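Local coordinates for protein amorpha-4,11-diene synthase (PDB 4GAX) that probably catalyses the metal-dependent ionisation and cyclisation of farnesyl diphosphate to a sesquiterpene, as a plant class I terpene synthase, at residues 336-341 with 382-387; 366-371 with 375-380; 412-417 with 448-453. All coordinates share one frame; numbering follows the deposited sequence.

Interaction 1: 336-341 with 382-387; sequences ERWSIT and EFVKDF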
loop_
_atom_site.group_PDB
_atom_site.type_symbol
_atom_site.label_atom_id
_atom_site.label_comp_id
_atom_site.label_asym_id
_atom_site.label_seq_id
_atom_site.Cartn_x
_atom_site.Cartn_y
_atom_site.Cartn_z
ATOM N N GLU A 336 -25.072 -8.184 13.308
ATOM C CA GLU A 336 -25.844 -6.987 13.650
ATOM C C GLU A 336 -26.023 -6.868 15.158
ATOM O O GLU A 336 -25.966 -5.768 15.714
ATOM C CB GLU A 336 -27.228 -6.999 12.981
ATOM C CG GLU A 336 -27.222 -6.888 11.464
ATOM C CD GLU A 336 -26.776 -5.525 10.946
ATOM O OE1 GLU A 336 -26.496 -4.613 11.758
ATOM O OE2 GLU A 336 -26.710 -5.362 9.705
ATOM N N ARG A 337 -26.241 -8.008 15.811
ATOM C CA ARG A 337 -26.450 -8.047 17.255
ATOM C C ARG A 337 -25.169 -7.718 18.016
ATOM O O ARG A 337 -25.213 -7.044 19.043
ATOM C CB ARG A 337 -26.996 -9.414 17.676
ATOM C CG ARG A 337 -28.100 -9.348 18.715
ATOM C CD ARG A 337 -28.900 -10.642 18.748
ATOM N NE ARG A 337 -30.114 -10.566 17.939
ATOM C CZ ARG A 337 -31.313 -10.262 18.428
ATOM N NH1 ARG A 337 -31.455 -10.010 19.723
ATOM N NH2 ARG A 337 -32.369 -10.212 17.624
ATOM N N TRP A 338 -24.033 -8.195 17.502
ATOM C CA TRP A 338 -22.719 -7.860 18.050
ATOM C C TRP A 338 -22.686 -8.105 19.554
ATOM O O TRP A 338 -22.516 -7.169 20.343
ATOM C CB TRP A 338 -22.377 -6.399 17.756
ATOM C CG TRP A 338 -20.906 -6.076 17.778
ATOM C CD1 TRP A 338 -20.123 -5.888 18.882
ATOM C CD2 TRP A 338 -20.050 -5.878 16.639
ATOM N NE1 TRP A 338 -18.830 -5.590 18.503
ATOM C CE2 TRP A 338 -18.759 -5.580 17.131
ATOM C CE3 TRP A 338 -20.250 -5.928 15.254
ATOM C CZ2 TRP A 338 -17.669 -5.328 16.284
ATOM C CZ3 TRP A 338 -19.163 -5.671 14.408
ATOM C CH2 TRP A 338 -17.891 -5.377 14.928
ATOM N N SER A 339 -22.857 -9.365 19.945
ATOM C CA SER A 339 -22.796 -9.744 21.354
ATOM C C SER A 339 -22.602 -11.238 21.486
ATOM O O SER A 339 -23.240 -12.024 20.773
ATOM C CB SER A 339 -24.073 -9.342 22.095
ATOM O OG SER A 339 -24.083 -9.923 23.390
ATOM N N ILE A 340 -21.739 -11.630 22.414
ATOM C CA ILE A 340 -21.454 -13.040 22.628
ATOM C C ILE A 340 -22.681 -13.799 23.134
ATOM O O ILE A 340 -22.763 -15.026 23.004
ATOM C CB ILE A 340 -20.257 -13.227 23.588
ATOM C CG1 ILE A 340 -19.614 -14.594 23.360
ATOM C CG2 ILE A 340 -20.670 -13.020 25.046
ATOM C CD1 ILE A 340 -19.172 -14.806 21.917
ATOM N N THR A 341 -23.646 -13.068 23.689
ATOM C CA THR A 341 -24.835 -13.695 24.262
ATOM C C THR A 341 -25.706 -14.380 23.215
ATOM O O THR A 341 -26.477 -15.280 23.543
ATOM C CB THR A 341 -25.718 -12.682 25.014
ATOM O OG1 THR A 341 -26.422 -11.869 24.067
ATOM C CG2 THR A 341 -24.875 -11.799 25.928
ATOM N N GLU A 382 -19.702 -0.064 12.923
ATOM C CA GLU A 382 -20.766 -0.026 11.919
ATOM C C GLU A 382 -20.227 -0.395 10.530
ATOM O O GLU A 382 -20.924 -1.012 9.729
ATOM C CB GLU A 382 -21.412 1.363 11.900
ATOM C CG GLU A 382 -22.490 1.565 10.851
ATOM C CD GLU A 382 -23.738 0.728 11.099
ATOM O OE1 GLU A 382 -23.948 0.267 12.245
ATOM O OE2 GLU A 382 -24.512 0.538 10.135
ATOM N N PHE A 383 -18.981 -0.034 10.253
ATOM C CA PHE A 383 -18.379 -0.405 8.976
ATOM C C PHE A 383 -18.170 -1.912 8.887
ATOM O O PHE A 383 -18.227 -2.498 7.803
ATOM C CB PHE A 383 -17.041 0.308 8.788
ATOM C CG PHE A 383 -17.171 1.715 8.264
ATOM C CD1 PHE A 383 -17.123 1.969 6.898
ATOM C CD2 PHE A 383 -17.346 2.778 9.135
ATOM C CE1 PHE A 383 -17.235 3.258 6.408
ATOM C CE2 PHE A 383 -17.456 4.076 8.650
ATOM C CZ PHE A 383 -17.403 4.314 7.284
ATOM N N VAL A 384 -17.910 -2.539 10.027
ATOM C CA VAL A 384 -17.744 -3.979 10.049
ATOM C C VAL A 384 -19.092 -4.632 9.778
ATOM O O VAL A 384 -19.192 -5.558 8.958
ATOM C CB VAL A 384 -17.177 -4.452 11.390
ATOM C CG1 VAL A 384 -16.879 -5.952 11.329
ATOM C CG2 VAL A 384 -15.895 -3.688 11.704
ATOM N N LYS A 385 -20.135 -4.133 10.434
ATOM C CA LYS A 385 -21.481 -4.649 10.199
ATOM C C LYS A 385 -21.896 -4.413 8.761
ATOM O O LYS A 385 -22.529 -5.271 8.153
ATOM C CB LYS A 385 -22.488 -3.975 11.117
ATOM C CG LYS A 385 -22.340 -4.344 12.579
ATOM C CD LYS A 385 -23.386 -3.600 13.377
ATOM C CE LYS A 385 -23.347 -3.961 14.840
ATOM N NZ LYS A 385 -24.381 -3.177 15.554
ATOM N N ASP A 386 -21.545 -3.249 8.219
ATOM C CA ASP A 386 -21.950 -2.917 6.849
ATOM C C ASP A 386 -21.267 -3.827 5.833
ATOM O O ASP A 386 -21.821 -4.130 4.781
ATOM C CB ASP A 386 -21.661 -1.457 6.511
ATOM C CG ASP A 386 -22.457 -0.980 5.316
ATOM O OD1 ASP A 386 -23.700 -1.055 5.390
ATOM O OD2 ASP A 386 -21.853 -0.569 4.301
ATOM N N PHE A 387 -20.061 -4.274 6.166
ATOM C CA PHE A 387 -19.328 -5.229 5.338
ATOM C C PHE A 387 -20.071 -6.568 5.255
ATOM O O PHE A 387 -20.296 -7.095 4.165
ATOM C CB PHE A 387 -17.917 -5.432 5.900
ATOM C CG PHE A 387 -17.161 -6.557 5.248
ATOM C CD1 PHE A 387 -16.661 -6.420 3.964
ATOM C CD2 PHE A 387 -16.935 -7.746 5.929
ATOM C CE1 PHE A 387 -15.966 -7.451 3.363
ATOM C CE2 PHE A 387 -16.236 -8.787 5.332
ATOM C CZ PHE A 387 -15.756 -8.641 4.049
HETATM O O HOH W 1 -26.986 -3.068 14.026
#

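Interaction 2: 366-371 with 375-380; sequences EILAKE and NIFNCG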
loop_
_atom_site.group_PDB
_atom_site.type_symbol
_atom_site.label_atom_id
_atom_site.label_comp_id
_atom_site.label_asym_id
_atom_site.label_seq_id
_atom_site.Cartn_x
_atom_site.Cartn_y
_atom_site.Cartn_z
ATOM N N GLU A 366 -12.402 -2.298 24.332
ATOM C CA GLU A 366 -11.968 -2.019 25.706
ATOM C C GLU A 366 -10.765 -1.088 25.710
ATOM O O GLU A 366 -10.672 -0.193 26.557
ATOM C CB GLU A 366 -11.652 -3.325 26.451
ATOM C CG GLU A 366 -12.912 -4.143 26.772
ATOM C CD GLU A 366 -12.605 -5.518 27.382
ATOM O OE1 GLU A 366 -11.429 -5.966 27.336
ATOM O OE2 GLU A 366 -13.550 -6.155 27.907
ATOM N N ILE A 367 -9.843 -1.303 24.769
ATOM C CA ILE A 367 -8.678 -0.429 24.623
ATOM C C ILE A 367 -9.113 1.000 24.306
ATOM O O ILE A 367 -8.639 1.954 24.939
ATOM C CB ILE A 367 -7.701 -0.952 23.536
ATOM C CG1 ILE A 367 -6.935 -2.171 24.055
ATOM C CG2 ILE A 367 -6.717 0.132 23.117
ATOM C CD1 ILE A 367 -6.139 -2.929 22.970
ATOM N N LEU A 368 -10.030 1.146 23.345
ATOM C CA LEU A 368 -10.506 2.469 22.954
ATOM C C LEU A 368 -11.346 3.139 24.038
ATOM O O LEU A 368 -11.216 4.345 24.251
ATOM C CB LEU A 368 -11.261 2.433 21.618
ATOM C CG LEU A 368 -10.339 2.066 20.456
ATOM C CD1 LEU A 368 -11.096 2.050 19.125
ATOM C CD2 LEU A 368 -9.171 3.033 20.392
ATOM N N ALA A 369 -12.195 2.371 24.725
ATOM C CA ALA A 369 -12.992 2.939 25.815
ATOM C C ALA A 369 -12.098 3.536 26.912
ATOM O O ALA A 369 -12.439 4.558 27.524
ATOM C CB ALA A 369 -13.938 1.896 26.400
ATOM N N LYS A 370 -10.957 2.895 27.159
ATOM C CA LYS A 370 -10.038 3.362 28.188
ATOM C C LYS A 370 -9.398 4.691 27.766
ATOM O O LYS A 370 -9.253 5.608 28.578
ATOM C CB LYS A 370 -8.979 2.298 28.498
ATOM C CG LYS A 370 -7.749 2.839 29.213
ATOM C CD LYS A 370 -7.502 2.151 30.547
ATOM C CE LYS A 370 -6.373 2.855 31.311
ATOM N NZ LYS A 370 -5.242 1.947 31.670
ATOM N N GLU A 371 -9.063 4.801 26.482
ATOM C CA GLU A 371 -8.526 6.044 25.916
ATOM C C GLU A 371 -9.606 7.108 25.692
ATOM O O GLU A 371 -9.322 8.194 25.193
ATOM C CB GLU A 371 -7.747 5.755 24.620
ATOM C CG GLU A 371 -6.323 5.231 24.880
ATOM C CD GLU A 371 -5.752 4.377 23.745
ATOM O OE1 GLU A 371 -6.325 4.364 22.632
ATOM O OE2 GLU A 371 -4.719 3.706 23.974
ATOM N N ASN A 375 -16.567 6.455 20.900
ATOM C CA ASN A 375 -17.259 6.957 19.714
ATOM C C ASN A 375 -16.540 6.564 18.437
ATOM O O ASN A 375 -17.178 6.257 17.437
ATOM C CB ASN A 375 -17.464 8.472 19.785
ATOM C CG ASN A 375 -18.432 8.868 20.887
ATOM O OD1 ASN A 375 -19.395 8.145 21.177
ATOM N ND2 ASN A 375 -18.175 10.010 21.519
ATOM N N ILE A 376 -15.210 6.565 18.483
ATOM C CA ILE A 376 -14.415 6.095 17.356
ATOM C C ILE A 376 -14.578 4.583 17.195
ATOM O O ILE A 376 -14.679 4.084 16.073
ATOM C CB ILE A 376 -12.931 6.527 17.492
ATOM C CG1 ILE A 376 -12.756 7.933 16.908
ATOM C CG2 ILE A 376 -11.982 5.551 16.789
ATOM C CD1 ILE A 376 -11.987 8.874 17.801
ATOM N N PHE A 377 -14.647 3.844 18.298
ATOM C CA PHE A 377 -14.900 2.412 18.145
ATOM C C PHE A 377 -16.264 2.158 17.496
ATOM O O PHE A 377 -16.390 1.325 16.590
ATOM C CB PHE A 377 -14.805 1.636 19.466
ATOM C CG PHE A 377 -15.188 0.189 19.316
ATOM C CD1 PHE A 377 -14.280 -0.727 18.795
ATOM C CD2 PHE A 377 -16.470 -0.242 19.626
ATOM C CE1 PHE A 377 -14.631 -2.055 18.619
ATOM C CE2 PHE A 377 -16.831 -1.571 19.449
ATOM C CZ PHE A 377 -15.908 -2.476 18.939
ATOM N N ASN A 378 -17.285 2.875 17.957
ATOM C CA ASN A 378 -18.636 2.628 17.480
ATOM C C ASN A 378 -18.785 3.010 16.012
ATOM O O ASN A 378 -19.521 2.367 15.275
ATOM C CB ASN A 378 -19.674 3.356 18.344
ATOM C CG ASN A 378 -19.847 2.714 19.709
ATOM O OD1 ASN A 378 -19.712 1.495 19.862
ATOM N ND2 ASN A 378 -20.150 3.534 20.711
ATOM N N CYS A 379 -18.091 4.063 15.594
ATOM C CA CYS A 379 -18.060 4.406 14.179
ATOM C C CYS A 379 -17.443 3.269 13.370
ATOM O O CYS A 379 -18.025 2.831 12.377
ATOM C CB CYS A 379 -17.299 5.716 13.949
ATOM S SG CYS A 379 -18.211 7.191 14.509
ATOM N N GLY A 380 -16.285 2.776 13.809
ATOM C CA GLY A 380 -15.637 1.643 13.153
ATOM C C GLY A 380 -16.528 0.408 13.087
ATOM O O GLY A 380 -16.632 -0.251 12.048
#

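Interaction 3: 412-417 with 448-453; sequences VAVITG and LLRYKG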
loop_
_atom_site.group_PDB
_atom_site.type_symbol
_atom_site.label_atom_id
_atom_site.label_comp_id
_atom_site.label_asym_id
_atom_site.label_seq_id
_atom_site.Cartn_x
_atom_site.Cartn_y
_atom_site.Cartn_z
ATOM N N VAL A 412 -21.712 -2.286 -4.722
ATOM C CA VAL A 412 -21.718 -3.172 -3.560
ATOM C C VAL A 412 -20.350 -3.838 -3.359
ATOM O O VAL A 412 -20.052 -4.352 -2.278
ATOM C CB VAL A 412 -22.836 -4.235 -3.658
ATOM C CG1 VAL A 412 -22.326 -5.483 -4.359
ATOM C CG2 VAL A 412 -23.362 -4.582 -2.277
ATOM N N ALA A 413 -19.517 -3.800 -4.395
ATOM C CA ALA A 413 -18.173 -4.365 -4.324
ATOM C C ALA A 413 -17.159 -3.379 -3.748
ATOM O O ALA A 413 -16.009 -3.742 -3.483
ATOM C CB ALA A 413 -17.726 -4.845 -5.696
ATOM N N VAL A 414 -17.573 -2.126 -3.569
ATOM C CA VAL A 414 -16.728 -1.162 -2.872
ATOM C C VAL A 414 -16.697 -1.588 -1.415
ATOM O O VAL A 414 -15.671 -1.489 -0.736
ATOM C CB VAL A 414 -17.280 0.272 -2.975
ATOM C CG1 VAL A 414 -16.580 1.193 -1.980
ATOM C CG2 VAL A 414 -17.121 0.801 -4.390
ATOM N N ILE A 415 -17.843 -2.074 -0.954
ATOM C CA ILE A 415 -17.990 -2.545 0.411
ATOM C C ILE A 415 -17.435 -3.963 0.576
ATOM O O ILE A 415 -16.532 -4.191 1.377
ATOM C CB ILE A 415 -19.465 -2.497 0.850
ATOM C CG1 ILE A 415 -19.960 -1.046 0.855
ATOM C CG2 ILE A 415 -19.636 -3.133 2.224
ATOM C CD1 ILE A 415 -21.472 -0.909 0.870
ATOM N N THR A 416 -17.954 -4.913 -0.195
ATOM C CA THR A 416 -17.565 -6.312 -0.017
ATOM C C THR A 416 -16.117 -6.596 -0.382
ATOM O O THR A 416 -15.582 -7.648 -0.022
ATOM C CB THR A 416 -18.458 -7.269 -0.826
ATOM O OG1 THR A 416 -18.253 -7.039 -2.227
ATOM C CG2 THR A 416 -19.924 -7.068 -0.466
ATOM N N GLY A 417 -15.484 -5.670 -1.098
ATOM C CA GLY A 417 -14.088 -5.822 -1.462
ATOM C C GLY A 417 -13.176 -5.348 -0.341
ATOM O O GLY A 417 -11.951 -5.490 -0.423
ATOM N N LEU A 448 -12.287 8.352 -3.737
ATOM C CA LEU A 448 -11.034 7.619 -3.569
ATOM C C LEU A 448 -11.278 6.145 -3.188
ATOM O O LEU A 448 -10.610 5.250 -3.706
ATOM C CB LEU A 448 -10.147 8.299 -2.533
ATOM C CG LEU A 448 -8.856 7.593 -2.104
ATOM C CD1 LEU A 448 -7.908 7.410 -3.287
ATOM C CD2 LEU A 448 -8.168 8.377 -1.003
ATOM N N LEU A 449 -12.239 5.895 -2.304
ATOM C CA LEU A 449 -12.529 4.524 -1.886
ATOM C C LEU A 449 -13.278 3.772 -2.981
ATOM O O LEU A 449 -13.075 2.573 -3.176
ATOM C CB LEU A 449 -13.308 4.499 -0.569
ATOM C CG LEU A 449 -12.538 5.085 0.622
ATOM C CD1 LEU A 449 -13.359 4.973 1.924
ATOM C CD2 LEU A 449 -11.190 4.419 0.779
ATOM N N ARG A 450 -14.150 4.477 -3.697
ATOM C CA ARG A 450 -14.841 3.890 -4.842
ATOM C C ARG A 450 -13.836 3.459 -5.899
ATOM O O ARG A 450 -13.971 2.383 -6.499
ATOM C CB ARG A 450 -15.813 4.895 -5.469
ATOM C CG ARG A 450 -16.750 4.279 -6.512
ATOM C CD ARG A 450 -17.384 5.346 -7.387
ATOM N NE ARG A 450 -17.728 6.545 -6.618
ATOM C CZ ARG A 450 -17.551 7.793 -7.049
ATOM N NH1 ARG A 450 -17.028 8.021 -8.249
ATOM N NH2 ARG A 450 -17.895 8.817 -6.275
ATOM N N TYR A 451 -12.842 4.313 -6.142
ATOM C CA TYR A 451 -11.825 4.028 -7.147
ATOM C C TYR A 451 -10.981 2.814 -6.733
ATOM O O TYR A 451 -10.703 1.934 -7.553
ATOM C CB TYR A 451 -10.927 5.253 -7.378
ATOM C CG TYR A 451 -11.568 6.367 -8.198
ATOM C CD1 TYR A 451 -12.415 6.081 -9.264
ATOM C CD2 TYR A 451 -11.337 7.702 -7.889
ATOM C CE1 TYR A 451 -12.994 7.100 -10.019
ATOM C CE2 TYR A 451 -11.919 8.731 -8.629
ATOM C CZ TYR A 451 -12.735 8.425 -9.692
ATOM O OH TYR A 451 -13.299 9.446 -10.425
ATOM N N LYS A 452 -10.548 2.799 -5.474
ATOM C CA LYS A 452 -9.824 1.659 -4.922
ATOM C C LYS A 452 -10.610 0.365 -5.151
ATOM O O LYS A 452 -10.069 -0.624 -5.661
ATOM C CB LYS A 452 -9.589 1.865 -3.423
ATOM C CG LYS A 452 -8.839 0.728 -2.739
ATOM C CD LYS A 452 -8.670 1.016 -1.240
ATOM C CE LYS A 452 -7.903 -0.103 -0.522
ATOM N NZ LYS A 452 -8.471 -1.456 -0.794
ATOM N N GLY A 453 -11.894 0.384 -4.797
ATOM C CA GLY A 453 -12.751 -0.776 -4.981
ATOM C C GLY A 453 -12.849 -1.234 -6.431
ATOM O O GLY A 453 -12.769 -2.433 -6.722
#

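Interaction 1: 336-341 with 382-387
Trp338 turns the edge of the six-membered ring of its indole toward Val384 and lies obliquely beside the stem of Lys385. Val384 CB sits near the ring plane, 3.7 Å from Trp338 CH2, while Lys385 CE approaches Trp338 CE3 obliquely at 3.7 Å. Trp338 is the first residue to leave helical geometry, with a positive phi of 51°, and its CG, anti to the backbone N (chi1 -157°), carries the indole over to helix 374-399. Lys385 is extended beyond CG, which brings its ammonium to the end of the other helix: Lys385 NZ donates to Glu336 O at 3.0 Å, the donor tilted 24° from the carbonyl plane. The bent Glu336 side chain brings carboxylate OE1 alongside the lysine stem, in van der Waals contact 3.6 Å from Lys385 CD but 4.6 Å from Lys385 NZ. A water links the two charges, 2.8 Å from Glu336 OE1 and 3.0 Å from Lys385 NZ. Glu336 OE2 forms a salt bridge with Arg389. A leucine in place of Lys385 would probably leave the Glu336 carbonyl without its side-chain donor and the bridging water without its ammonium partner. Trp338 meets Phe357 and Tyr361 of helix 351-370 edge-to-face and Lys381 by a cation-pi interaction; Val384 also touches that helix and Leu421, so the residue just beyond helix 325-337 packs on helices 351-370 and 374-399, the latter backed by helix 419-429.

Interaction 2: 366-371 with 375-380
Ile376 is the first residue of 375-380 to meet the preceding helix: its CG2 lies 4.3 Å from Leu368 CD1, a loose contact at the margin. Elsewhere its side chain faces Leu428 and Phe439, so Leu368 is one of several apolar neighbours. Phe377 follows and makes the closer approach. Leu368 CD1 sits 3.7 Å from Phe377 CB and 3.9 Å from Phe377 CA, pressing on the root of the side chain, and relative to the aromatic ring it lies at the edge, near the ring plane. The Leu368 torsions explain this reach: with chi2 at -179° CD1 is extended from the backbone and becomes the leading methyl. Phe377 has CG anti to its backbone N (chi1 175°), and the ring continues toward Glu365 and Tyr361, about one and two turns before Leu368. Past Phe377 the helix turns its side chains elsewhere; Cys379 packs on Phe439, and Gly380 N bonds to Ile376 O at 3.1 Å, keeping the turn that presents Ile376 and Phe377 regular. The nearest CA atoms of the two segments, those of Leu368 and Phe377, are 6.5 Å apart. No hydrogen bond or charge pair crosses between the two segments, and just 114 Å² is buried. The chemistry is therefore that of dispersion and water exclusion: helices 351-370 and 374-399 meet here, between these segments, through one leucine methyl, with no directional bond.

Interaction 3: 412-417 with 448-453
The peptide joining Leu449 to Arg450 is the flat group that Val414 meets: CG1 of Val414 stands over one face of it, 4.0 Å from Leu449 O, and Val414 CG2 comes 3.9 Å from Arg450 CA, at the far end of the same peptide. The other flat groups of 448-453 are turned elsewhere. The guanidinium of Arg450 is carried away by a bend at chi3, so that only the aliphatic stem takes part, its CG lying 4.1 Å from Val414 CG2. The Tyr451 ring packs on Asp506, Ile507 and Glu510 of helix 489-513. Val414 spreads its two methyls along one side of the peptide, CG1 (anti to the backbone N, chi1 166°) over it and CG2 beside the arginine stem.

The backbones approach most closely where Gly453 has no side chain to hold them apart: Val414 CA and Gly453 CA are 4.5 Å apart. A beta carbon built on Gly453 would fall 3.1 Å from Val414 CA, which is tight. Segment 412-417 is a weakly bonded helix, and its last turn gains a side-chain bond. Val412 O accepts from Thr416 N at 3.0 Å and from Thr416 OG1 at 3.2 Å, the hydroxyl tilted 31° from the carbonyl plane. Gly417 then leads out of the helix toward helix 419-429. No hydrogen bond joins the two segments, and the contact is packing alone. Ile415 and Thr416 lean on helix 374-399; Val414 and Leu449 share Asn420 of helix 419-429; and Leu448 and Lys452 reach helix 519-535, so helix 447-461 lies among helices 407-416, 419-429, 489-513 and 519-535.

How the interactions relate
From the N terminus, helix 325-337 comes first, and interaction 1 closes a long loop by joining its end to helix 374-399. Interaction 2 is nested inside that loop, closing the short turn between helices 351-370 and 374-399; Trp338 CZ2 and Phe377 CZ, 4.3 Å apart, bring the two contacts together. Interaction 3 follows in series, tying helix 407-416 to helix 447-461. Its first segment also touches interaction 1, with Phe387 CD1 3.4 Å from Ile415 O, whereas interactions 2 and 3 stay about 11 Å apart at their nearest atoms. Helix 374-399 is thus common to the first two and borders the third; Phe387 also packs on Asp316, probably part of the aspartate-rich metal motif.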